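Local coordinates for protein alternansucrase (Leuconostoc mesenteroides, PDB 6HVG) that belongs to glycoside hydrolase family 70 and joins a calcium-binding, TIM-barrel-related domain to repeats of the choline-binding type, at residues 214-217 and 221-224; 855-860 and 1006-1011; 1345-1348 and 1352-1355; 590-595 and 1238-1243; 442-445 and 449-452. All blocks are in the same frame, centred on the assembly; numbering follows the deposited sequence.

Contact 1. Residues 214-217 and 221-224; sequences QGYD and NQLK
D217 reaches across the turn to N221 and L223. Its CB lies 3.7 Å from L223 CD2. CG sits between the backbone N and the carbonyl carbon (chi1 76°), and this swings the carboxylate over the start of residues 221-224. OD1 takes a nearly straight hydrogen bond from N221 N at 2.7 Å. That N-H comes from above the carboxylate plane. OD2 takes a second, equally straight bond from N221 ND2 at 3.0 Å, on its syn side and close to the plane of the N221 amide. ND2 also makes a weak bond to OD1. Through these bonds one carboxylate holds both backbone and side chain of N221. The two flat groups are turned 67° against each other. In return, D217 N donates to N221 O.

The backbones are bridged once, at Y216 and Q222. Beside this bridge, L223 N donates to G215 O at 3.2 Å. The amide planes of Q214 and Q222 are nearly parallel, 10° apart, with Q222 NE2 3.5 Å from Q214 CG. The Y216 ring passes along the backbone of Q222 and makes a weak hydroxyl bond to Q214 OE1. A water bonds to G215 N and to L223 O, both at 2.9 Å, and more weakly to Q222 NE2.

Y216 also meets H192 and strand 205-209, which pairs with strand 212-216. This short connection after strand 212-216 is closed by the D217 carboxylate and a single backbone bridge. It is consistent with the short hairpins and turns of choline-binding-type repeats, which flank this part of the chain.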
# COMPACT_ATOMS: atom_id res chain seq x y z
N GLN A 214 24.64 42.58 -0.32
CA GLN A 214 24.72 42.03 -1.66
C GLN A 214 24.22 40.58 -1.58
O GLN A 214 24.64 39.82 -0.71
CB GLN A 214 26.17 42.13 -2.22
CG GLN A 214 26.63 43.56 -2.51
CD GLN A 214 28.10 43.68 -2.97
OE1 GLN A 214 28.77 42.68 -3.26
NE2 GLN A 214 28.59 44.91 -3.05
N GLY A 215 23.28 40.22 -2.46
CA GLY A 215 22.68 38.89 -2.46
C GLY A 215 23.57 37.92 -3.20
O GLY A 215 24.36 38.33 -4.02
N TYR A 216 23.45 36.64 -2.88
CA TYR A 216 24.25 35.61 -3.56
C TYR A 216 23.45 34.35 -3.70
O TYR A 216 22.63 34.04 -2.85
CB TYR A 216 25.55 35.32 -2.80
CG TYR A 216 26.47 36.50 -2.77
CD1 TYR A 216 26.43 37.41 -1.72
CD2 TYR A 216 27.35 36.75 -3.82
CE1 TYR A 216 27.25 38.52 -1.70
CE2 TYR A 216 28.18 37.86 -3.82
CZ TYR A 216 28.12 38.74 -2.75
OH TYR A 216 28.93 39.85 -2.73
N ASP A 217 23.69 33.63 -4.79
CA ASP A 217 22.96 32.39 -5.05
C ASP A 217 23.75 31.19 -4.51
O ASP A 217 24.82 31.34 -3.90
CB ASP A 217 22.63 32.27 -6.54
CG ASP A 217 23.83 31.89 -7.40
OD1 ASP A 217 24.99 31.83 -6.94
OD2 ASP A 217 23.59 31.64 -8.59
N ASN A 221 27.13 33.52 -7.08
CA ASN A 221 27.05 34.67 -7.97
C ASN A 221 26.28 35.81 -7.33
O ASN A 221 25.22 35.58 -6.75
CB ASN A 221 26.36 34.29 -9.29
CG ASN A 221 26.97 33.07 -9.93
OD1 ASN A 221 28.10 33.14 -10.45
ND2 ASN A 221 26.25 31.96 -9.91
N GLN A 222 26.80 37.03 -7.45
CA GLN A 222 26.04 38.18 -7.01
C GLN A 222 24.73 38.23 -7.80
O GLN A 222 24.73 38.18 -9.03
CB GLN A 222 26.83 39.49 -7.16
CG GLN A 222 26.14 40.67 -6.47
CD GLN A 222 26.96 41.94 -6.42
OE1 GLN A 222 28.13 41.95 -6.80
NE2 GLN A 222 26.34 43.02 -5.95
N LEU A 223 23.61 38.31 -7.09
CA LEU A 223 22.31 38.30 -7.70
C LEU A 223 21.89 39.72 -8.12
O LEU A 223 22.15 40.69 -7.41
CB LEU A 223 21.28 37.69 -6.75
CG LEU A 223 21.45 36.18 -6.55
CD1 LEU A 223 20.62 35.64 -5.41
CD2 LEU A 223 21.12 35.41 -7.82
N LYS A 224 21.24 39.80 -9.28
CA LYS A 224 20.71 41.04 -9.83
C LYS A 224 19.23 40.85 -10.13
O LYS A 224 18.84 39.82 -10.67
CB LYS A 224 21.43 41.39 -11.13
CG LYS A 224 22.47 42.49 -11.03
CD LYS A 224 23.85 41.96 -10.73
CE LYS A 224 24.92 43.03 -10.88
NZ LYS A 224 25.19 43.43 -12.28
O HOH W 1 23.54 41.53 -5.00

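Contact 2. Residues 855-860 and 1006-1011; sequences IKYVSG and VWVPVG
Y857 lays its ring flat against V1008. The tyrosine belongs to helix 844-857, which comes after strand 821-825 of the TIM-barrel-like parallel sheet and the short helix 826-829. The valine belongs to strand 1003-1009 of the large antiparallel sheet. The contact therefore probably joins a helix of the barrel part to the antiparallel beta domain, within the family 70 region.

The overlap is a CH-pi contact. V1008 CB lies 3.9 Å from the centroid of the Y857 ring and only 11° off the ring normal. The two methyls spread from this point over the same face. CG1 lies above the CD2 and CE2 side, 4.0 Å from CD2. CG2 reaches the other way, 3.9 Å from CZ and close to the hydroxyl. V1008 puts CG2 between the backbone N and the carbonyl carbon and CG1 beside the N (chi1 -60°), which sets CB over the ring centre with both methyls on that one face. The opposite face of the ring carries CB of K856, the preceding residue, offset toward the rim.

No hydrogen bond links the two segments. The pairing is apolar and buried. R942 of the neighbouring strand 940-947 touches both Y857 and V1008, and I910 of strand 910-915 packs on V1008. Polar ties between helix and loop lie nearby: K856 NZ bonds to D1014 O, and K856 O accepts from Q1016 NE2.

P1009 extends the contact along the tyrosine. Its side chain runs past Y857 in the opposite direction, with CD 3.9 Å from Y857 CD1, and its carbonyl O approaches Y857 CE1 obliquely at 3.8 Å.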
# COMPACT_ATOMS: atom_id res chain seq x y z
N ILE A 855 25.51 -28.60 9.22
CA ILE A 855 25.37 -30.04 9.10
C ILE A 855 26.36 -30.77 10.04
O ILE A 855 26.00 -31.75 10.68
CB ILE A 855 25.63 -30.48 7.65
CG1 ILE A 855 24.59 -29.88 6.70
CG2 ILE A 855 25.71 -32.00 7.55
CD1 ILE A 855 24.87 -30.05 5.23
N LYS A 856 27.61 -30.31 10.06
CA LYS A 856 28.70 -30.94 10.83
C LYS A 856 28.62 -30.72 12.34
O LYS A 856 28.90 -31.64 13.12
CB LYS A 856 30.05 -30.39 10.37
CG LYS A 856 30.66 -31.05 9.15
CD LYS A 856 31.98 -30.40 8.78
CE LYS A 856 33.00 -31.39 8.25
NZ LYS A 856 32.56 -32.07 7.00
N TYR A 857 28.31 -29.49 12.75
CA TYR A 857 28.52 -29.12 14.15
C TYR A 857 27.28 -28.74 14.95
O TYR A 857 27.29 -28.82 16.18
CB TYR A 857 29.51 -27.97 14.24
CG TYR A 857 30.79 -28.15 13.45
CD1 TYR A 857 31.87 -28.83 13.99
CD2 TYR A 857 30.92 -27.62 12.19
CE1 TYR A 857 33.05 -28.96 13.29
CE2 TYR A 857 32.09 -27.76 11.48
CZ TYR A 857 33.16 -28.42 12.03
OH TYR A 857 34.32 -28.59 11.32
N VAL A 858 26.20 -28.30 14.30
CA VAL A 858 25.09 -27.70 15.02
C VAL A 858 24.14 -28.72 15.64
O VAL A 858 23.30 -29.30 14.96
CB VAL A 858 24.34 -26.69 14.15
CG1 VAL A 858 23.11 -26.15 14.86
CG2 VAL A 858 25.29 -25.54 13.80
N SER A 859 24.31 -28.96 16.94
CA SER A 859 23.37 -29.77 17.72
C SER A 859 23.52 -29.48 19.20
O SER A 859 24.44 -28.76 19.59
CB SER A 859 23.56 -31.27 17.46
OG SER A 859 22.45 -32.00 17.99
N GLY A 860 22.64 -30.06 20.01
CA GLY A 860 22.67 -29.89 21.44
C GLY A 860 22.06 -28.60 21.91
O GLY A 860 21.49 -27.83 21.14
N VAL A 1006 33.25 -16.91 14.22
CA VAL A 1006 32.68 -18.22 14.45
C VAL A 1006 33.79 -19.24 14.60
O VAL A 1006 34.73 -19.28 13.80
CB VAL A 1006 31.75 -18.66 13.30
CG1 VAL A 1006 31.05 -19.96 13.67
CG2 VAL A 1006 30.72 -17.59 13.01
N TRP A 1007 33.67 -20.09 15.63
CA TRP A 1007 34.69 -21.06 15.97
C TRP A 1007 34.09 -22.46 16.09
O TRP A 1007 32.98 -22.66 16.61
CB TRP A 1007 35.37 -20.66 17.27
CG TRP A 1007 36.18 -19.42 17.12
CD1 TRP A 1007 35.73 -18.15 17.13
CD2 TRP A 1007 37.59 -19.34 16.97
NE1 TRP A 1007 36.78 -17.27 16.98
CE2 TRP A 1007 37.93 -17.99 16.87
CE3 TRP A 1007 38.60 -20.29 16.88
CZ2 TRP A 1007 39.24 -17.56 16.69
CZ3 TRP A 1007 39.91 -19.86 16.71
CH2 TRP A 1007 40.21 -18.51 16.63
N VAL A 1008 34.84 -23.44 15.60
CA VAL A 1008 34.41 -24.81 15.62
C VAL A 1008 35.53 -25.69 16.17
O VAL A 1008 36.70 -25.32 16.07
CB VAL A 1008 33.98 -25.30 14.20
CG1 VAL A 1008 32.81 -24.46 13.67
CG2 VAL A 1008 35.15 -25.27 13.22
N PRO A 1009 35.18 -26.85 16.74
CA PRO A 1009 36.23 -27.74 17.20
C PRO A 1009 37.02 -28.36 16.07
O PRO A 1009 36.42 -28.80 15.09
CB PRO A 1009 35.47 -28.83 17.98
CG PRO A 1009 34.03 -28.56 17.86
CD PRO A 1009 33.83 -27.38 16.97
N VAL A 1010 38.35 -28.42 16.22
CA VAL A 1010 39.19 -29.12 15.28
C VAL A 1010 38.99 -30.60 15.44
O VAL A 1010 38.60 -31.04 16.51
CB VAL A 1010 40.71 -28.82 15.44
CG1 VAL A 1010 40.95 -27.33 15.53
CG2 VAL A 1010 41.29 -29.53 16.64
N GLY A 1011 39.29 -31.34 14.38
CA GLY A 1011 39.20 -32.80 14.38
C GLY A 1011 37.87 -33.34 13.90
O GLY A 1011 37.57 -34.51 14.11

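Contact 3. Residues 1345-1348 and 1352-1355; sequences VETS and RNGN
A two-stranded antiparallel hairpin, strands 1342-1345 and 1354-1357, turns over between V1345 and G1354. It lies between two cell-wall-binding-type repeat sequences and is consistent with the small hairpins of that family.

V1345 and G1354 form a hydrogen-bonded antiparallel pair. V1345 N donates to G1354 O at 2.9 Å. The return bond, from G1354 N to V1345 O at 3.3 Å, is weak.

Beyond this pair a side chain takes over. N1353 has CG anti to its carbonyl carbon (chi1 -73°), and this turns the amide toward the other segment. Its OD1 accepts a nearly straight bond from T1347 N at 2.8 Å, and this donor is tilted 27° from the plane of the amide carbonyl. ND2 of N1353 lies alongside E1346, 4.1 Å from E1346 CG.

V1345 and T1347 both turn their side chains to F1315 and Y1325 of the preceding hairpin. R1352 O accepts a hydrogen bond from the Y1356 hydroxyl.

Where regular backbone pairing stops, the amide oxygen of N1353 takes the place of a main-chain carbonyl for T1347 N. The backbone N-H is thus satisfied by a side-chain acceptor from across the turn, and this bond probably fixes the shape of the turn at that point.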
# COMPACT_ATOMS: atom_id res chain seq x y z
N VAL A 1345 -35.11 13.95 6.47
CA VAL A 1345 -35.37 13.19 5.26
C VAL A 1345 -34.96 11.73 5.43
O VAL A 1345 -33.84 11.45 5.81
CB VAL A 1345 -34.58 13.80 4.07
CG1 VAL A 1345 -34.86 13.06 2.77
CG2 VAL A 1345 -34.91 15.28 3.90
N GLU A 1346 -35.88 10.81 5.14
CA GLU A 1346 -35.61 9.37 5.03
C GLU A 1346 -35.89 8.88 3.60
O GLU A 1346 -37.04 8.83 3.21
CB GLU A 1346 -36.50 8.60 6.01
CG GLU A 1346 -36.03 8.71 7.47
CD GLU A 1346 -36.98 8.01 8.47
OE1 GLU A 1346 -38.22 8.02 8.25
OE2 GLU A 1346 -36.50 7.44 9.47
N THR A 1347 -34.85 8.52 2.84
CA THR A 1347 -34.93 8.19 1.39
C THR A 1347 -34.57 6.76 1.10
O THR A 1347 -33.87 6.12 1.88
CB THR A 1347 -33.97 9.06 0.53
OG1 THR A 1347 -33.99 10.39 1.02
CG2 THR A 1347 -34.39 9.13 -0.97
N SER A 1348 -35.04 6.26 -0.05
CA SER A 1348 -34.57 4.99 -0.62
C SER A 1348 -33.04 4.92 -0.67
O SER A 1348 -32.46 3.88 -0.35
CB SER A 1348 -35.14 4.76 -2.04
OG SER A 1348 -34.77 5.78 -2.96
N ARG A 1352 -28.10 9.32 2.02
CA ARG A 1352 -28.56 10.70 2.02
C ARG A 1352 -29.45 11.05 3.22
O ARG A 1352 -29.71 12.21 3.46
CB ARG A 1352 -29.25 11.03 0.71
CG ARG A 1352 -28.45 10.63 -0.52
CD ARG A 1352 -28.61 11.72 -1.56
NE ARG A 1352 -28.27 11.29 -2.91
CZ ARG A 1352 -27.79 12.09 -3.85
NH1 ARG A 1352 -27.57 13.38 -3.60
NH2 ARG A 1352 -27.54 11.61 -5.05
N ASN A 1353 -29.83 10.07 4.04
CA ASN A 1353 -30.65 10.36 5.22
C ASN A 1353 -29.98 11.35 6.14
O ASN A 1353 -28.76 11.38 6.24
CB ASN A 1353 -31.00 9.10 5.99
CG ASN A 1353 -32.03 8.25 5.29
OD1 ASN A 1353 -32.42 8.53 4.17
ND2 ASN A 1353 -32.53 7.25 5.97
N GLY A 1354 -30.77 12.22 6.76
CA GLY A 1354 -30.25 13.31 7.58
C GLY A 1354 -31.22 14.46 7.69
O GLY A 1354 -32.34 14.38 7.21
N ASN A 1355 -30.77 15.55 8.32
CA ASN A 1355 -31.56 16.77 8.46
C ASN A 1355 -31.10 17.83 7.50
O ASN A 1355 -29.94 18.24 7.51
CB ASN A 1355 -31.49 17.31 9.89
CG ASN A 1355 -32.31 16.49 10.87
OD1 ASN A 1355 -33.24 15.77 10.48
ND2 ASN A 1355 -31.96 16.56 12.14

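Contact 4. Residues 590-595 and 1238-1243; sequences QAEQLN and TKIKQW
The W1243 indole meets E592 obliquely at its six-membered ring: CZ2 lies 4.3 Å from E592 CG. One indole face carries I1240 CG2, 4.1 Å above the plane and offset toward the rim. R1115 also touches this tryptophan.

I1240 makes the closer approach to the helix. Its CD1 lies 3.7 Å from E592 CB and 4.0 Å from E592 CG. E592 places CG anti to the backbone N (chi1 172°) and then bends at chi2. The methylenes thus meet the isoleucine, while the carboxylate turns to other partners. OE2 forms a salt bridge with R1115 NH2 and accepts from the hydroxyl of Y1116. The same arginine bonds through NH1 to Q593 OE1, so it ties two neighbouring helix residues together. No hydrogen bond crosses between the segments themselves.

Along the loop, I1240 also packs on I588 and V589 of the same helix.

Helix 587-601 follows strand 580-582, and the loop with W1243 precedes strand 1248-1252. These two strands are antiparallel neighbours in one sheet. The arrangement, built from chain parts far apart in sequence, is consistent with the U-shaped chain course of family 70 proteins.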
# COMPACT_ATOMS: atom_id res chain seq x y z
N GLN A 590 -14.56 -23.46 -0.12
CA GLN A 590 -13.64 -24.21 0.73
C GLN A 590 -13.33 -25.58 0.15
O GLN A 590 -12.17 -26.01 0.15
CB GLN A 590 -14.19 -24.34 2.15
CG GLN A 590 -14.21 -23.03 2.91
CD GLN A 590 -14.73 -23.17 4.33
OE1 GLN A 590 -15.23 -24.22 4.72
NE2 GLN A 590 -14.63 -22.09 5.12
N ALA A 591 -14.35 -26.27 -0.35
CA ALA A 591 -14.17 -27.57 -1.01
C ALA A 591 -13.27 -27.42 -2.23
O ALA A 591 -12.41 -28.28 -2.48
CB ALA A 591 -15.52 -28.17 -1.44
N GLU A 592 -13.47 -26.36 -3.01
CA GLU A 592 -12.68 -26.13 -4.21
C GLU A 592 -11.20 -25.87 -3.87
O GLU A 592 -10.30 -26.31 -4.58
CB GLU A 592 -13.27 -24.98 -5.01
CG GLU A 592 -12.42 -24.54 -6.19
CD GLU A 592 -11.95 -25.69 -7.05
OE1 GLU A 592 -12.64 -26.71 -7.13
OE2 GLU A 592 -10.89 -25.52 -7.67
N GLN A 593 -10.96 -25.19 -2.75
CA GLN A 593 -9.59 -24.95 -2.30
C GLN A 593 -8.92 -26.27 -1.92
O GLN A 593 -7.72 -26.43 -2.11
CB GLN A 593 -9.56 -24.00 -1.12
CG GLN A 593 -10.13 -22.62 -1.33
CD GLN A 593 -9.31 -21.75 -2.22
OE1 GLN A 593 -8.34 -22.15 -2.85
NE2 GLN A 593 -9.69 -20.52 -2.24
N LEU A 594 -9.68 -27.21 -1.36
CA LEU A 594 -9.16 -28.54 -1.07
C LEU A 594 -8.86 -29.31 -2.34
O LEU A 594 -7.88 -30.05 -2.40
CB LEU A 594 -10.17 -29.32 -0.21
CG LEU A 594 -9.79 -30.75 0.18
CD1 LEU A 594 -8.51 -30.73 1.01
CD2 LEU A 594 -10.95 -31.41 0.91
N ASN A 595 -9.73 -29.18 -3.34
CA ASN A 595 -9.51 -29.82 -4.65
C ASN A 595 -8.19 -29.34 -5.24
O ASN A 595 -7.38 -30.16 -5.69
CB ASN A 595 -10.66 -29.50 -5.62
CG ASN A 595 -10.74 -30.47 -6.80
OD1 ASN A 595 -11.14 -31.63 -6.63
ND2 ASN A 595 -10.36 -30.01 -7.99
N THR A 1238 -21.42 -29.12 -4.86
CA THR A 1238 -21.35 -28.19 -5.98
C THR A 1238 -19.88 -28.00 -6.38
O THR A 1238 -19.02 -27.76 -5.52
CB THR A 1238 -21.98 -26.85 -5.56
OG1 THR A 1238 -23.23 -27.11 -4.91
CG2 THR A 1238 -22.19 -25.95 -6.74
N LYS A 1239 -19.59 -28.12 -7.67
CA LYS A 1239 -18.22 -28.00 -8.16
C LYS A 1239 -18.02 -26.65 -8.85
O LYS A 1239 -18.93 -26.17 -9.50
CB LYS A 1239 -17.90 -29.13 -9.16
CG LYS A 1239 -17.43 -30.42 -8.53
CD LYS A 1239 -18.56 -31.41 -8.31
CE LYS A 1239 -18.06 -32.66 -7.60
NZ LYS A 1239 -19.17 -33.26 -6.81
N ILE A 1240 -16.82 -26.07 -8.73
CA ILE A 1240 -16.50 -24.78 -9.36
C ILE A 1240 -15.59 -25.00 -10.57
O ILE A 1240 -14.37 -25.04 -10.43
CB ILE A 1240 -15.81 -23.81 -8.36
CG1 ILE A 1240 -16.67 -23.60 -7.12
CG2 ILE A 1240 -15.54 -22.46 -9.01
CD1 ILE A 1240 -16.02 -22.78 -6.02
N LYS A 1241 -16.20 -25.14 -11.75
CA LYS A 1241 -15.47 -25.18 -13.02
C LYS A 1241 -15.28 -23.77 -13.60
O LYS A 1241 -14.45 -23.56 -14.49
CB LYS A 1241 -16.22 -26.00 -14.07
CG LYS A 1241 -16.46 -27.47 -13.77
CD LYS A 1241 -15.24 -28.16 -13.22
CE LYS A 1241 -15.36 -29.67 -13.37
NZ LYS A 1241 -14.78 -30.11 -14.66
N GLN A 1242 -16.07 -22.81 -13.11
CA GLN A 1242 -16.01 -21.43 -13.57
C GLN A 1242 -16.20 -20.49 -12.40
O GLN A 1242 -17.18 -20.59 -11.68
CB GLN A 1242 -17.10 -21.19 -14.61
CG GLN A 1242 -17.07 -19.81 -15.26
CD GLN A 1242 -18.24 -19.61 -16.19
OE1 GLN A 1242 -19.39 -19.86 -15.82
NE2 GLN A 1242 -17.97 -19.15 -17.40
N TRP A 1243 -15.26 -19.57 -12.19
CA TRP A 1243 -15.45 -18.53 -11.18
C TRP A 1243 -16.50 -17.53 -11.64
O TRP A 1243 -16.67 -17.30 -12.82
CB TRP A 1243 -14.14 -17.79 -10.88
CG TRP A 1243 -13.15 -18.62 -10.19
CD1 TRP A 1243 -12.01 -19.18 -10.72
CD2 TRP A 1243 -13.19 -19.04 -8.83
NE1 TRP A 1243 -11.35 -19.92 -9.77
CE2 TRP A 1243 -12.06 -19.85 -8.60
CE3 TRP A 1243 -14.07 -18.80 -7.77
CZ2 TRP A 1243 -11.80 -20.43 -7.36
CZ3 TRP A 1243 -13.79 -19.37 -6.53
CH2 TRP A 1243 -12.68 -20.17 -6.34

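Contact 5. Residues 442-445 and 449-452; sequences TWWP and TQAN
Stacking carries this contact. The side-chain amide of Q450 lies over one face of the W444 indole, with the two planes 12° apart. Q450 CD is 3.5 Å from W444 CE3, and NE2 is 3.5 Å from W444 CZ3. Closer to the backbone, Q450 CG makes a CH-pi contact, 4.0 Å from the centroid of the five-membered ring. Q450 has CG anti to its backbone N (chi1 -178°) and an extended chain, so it runs across the indole from one ring to the other. T442 C lies at the opposite face.

Van der Waals packing adds a second patch. P445 and T449 meet at about a right angle, with P445 CD 3.8 Å from T449 CG2. The polar T449 OG1 is 3.6 Å from P445 CG.

Hydrogen bonds all go to outside partners. T449 OG1 bonds to D446 OD1. The Q450 amide uses both ends: OE1 accepts from Q474 NE2, and NE2 donates to N478 OD1. These two bonds probably hold the amide flat on the indole.

The loop after strand 437-438 thus folds back on the first turn of helix 447-462. Helix 474-495 packs beside them, with N478 and A481 touching W444 and L477 touching Q450.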
# COMPACT_ATOMS: atom_id res chain seq x y z
N THR A 442 -28.57 9.70 -28.51
CA THR A 442 -30.02 9.88 -28.40
C THR A 442 -30.53 10.11 -26.98
O THR A 442 -31.58 10.72 -26.80
CB THR A 442 -30.71 8.63 -28.97
OG1 THR A 442 -30.42 8.57 -30.38
CG2 THR A 442 -32.23 8.67 -28.75
N TRP A 443 -29.83 9.63 -25.96
CA TRP A 443 -30.30 9.75 -24.58
C TRP A 443 -29.17 10.15 -23.64
O TRP A 443 -28.02 9.88 -23.92
CB TRP A 443 -30.93 8.43 -24.12
CG TRP A 443 -31.29 8.38 -22.69
CD1 TRP A 443 -32.51 8.64 -22.13
CD2 TRP A 443 -30.41 8.05 -21.61
NE1 TRP A 443 -32.44 8.50 -20.76
CE2 TRP A 443 -31.16 8.15 -20.42
CE3 TRP A 443 -29.06 7.72 -21.53
CZ2 TRP A 443 -30.61 7.91 -19.16
CZ3 TRP A 443 -28.50 7.48 -20.27
CH2 TRP A 443 -29.27 7.57 -19.11
N TRP A 444 -29.52 10.82 -22.55
CA TRP A 444 -28.56 11.22 -21.53
C TRP A 444 -29.21 11.07 -20.14
O TRP A 444 -30.43 11.16 -20.01
CB TRP A 444 -28.15 12.69 -21.81
CG TRP A 444 -27.64 12.84 -23.20
CD1 TRP A 444 -26.34 12.74 -23.60
CD2 TRP A 444 -28.41 13.05 -24.40
NE1 TRP A 444 -26.26 12.88 -24.96
CE2 TRP A 444 -27.52 13.07 -25.48
CE3 TRP A 444 -29.76 13.21 -24.66
CZ2 TRP A 444 -27.94 13.25 -26.80
CZ3 TRP A 444 -30.18 13.40 -25.97
CH2 TRP A 444 -29.27 13.42 -27.02
N PRO A 445 -28.40 10.85 -19.10
CA PRO A 445 -28.92 10.75 -17.75
C PRO A 445 -29.45 12.07 -17.18
O PRO A 445 -30.37 12.05 -16.36
CB PRO A 445 -27.73 10.27 -16.95
CG PRO A 445 -26.54 10.71 -17.71
CD PRO A 445 -26.94 10.67 -19.14
N THR A 449 -24.71 16.15 -18.29
CA THR A 449 -24.09 15.17 -19.15
C THR A 449 -24.42 15.45 -20.60
O THR A 449 -23.56 15.37 -21.47
CB THR A 449 -24.55 13.76 -18.81
OG1 THR A 449 -24.36 13.50 -17.43
CG2 THR A 449 -23.74 12.72 -19.60
N GLN A 450 -25.67 15.79 -20.89
CA GLN A 450 -26.05 16.11 -22.27
C GLN A 450 -25.21 17.25 -22.80
O GLN A 450 -24.72 17.19 -23.92
CB GLN A 450 -27.54 16.46 -22.37
CG GLN A 450 -28.01 16.76 -23.78
CD GLN A 450 -29.50 16.63 -23.95
OE1 GLN A 450 -30.23 16.41 -22.98
NE2 GLN A 450 -29.99 16.83 -25.17
N ALA A 451 -25.08 18.31 -22.01
CA ALA A 451 -24.33 19.49 -22.43
C ALA A 451 -22.86 19.17 -22.62
O ALA A 451 -22.20 19.70 -23.53
CB ALA A 451 -24.50 20.63 -21.44
N ASN A 452 -22.33 18.30 -21.76
CA ASN A 452 -20.93 17.90 -21.86
C ASN A 452 -20.67 17.05 -23.10
O ASN A 452 -19.69 17.25 -23.81
CB ASN A 452 -20.46 17.17 -20.61
CG ASN A 452 -20.31 18.10 -19.41
OD1 ASN A 452 -20.23 19.30 -19.55
ND2 ASN A 452 -20.26 17.52 -18.23

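How the contacts relate
Contacts 2, 4 and 5 lie within the family 70 region, while contacts 1 and 3 lie in parts of the chain flanked by repeat sequences. In contact 4, the W1243 side chain is about 12 Å from the calcium ion and is not one of its ligands, which are E575, D581, N625 and D1159. Contacts 3 and 5 are neighbours, with centres 27 Å apart and nearest atoms about 12 Å apart, although some 900 residues separate them in sequence. Contacts 2 and 5 mark distant ends of the molecule, with centres 80 Å apart. Contact 1 stands apart, its nearest atoms at least about 45 Å from every other contact. No two contacts touch.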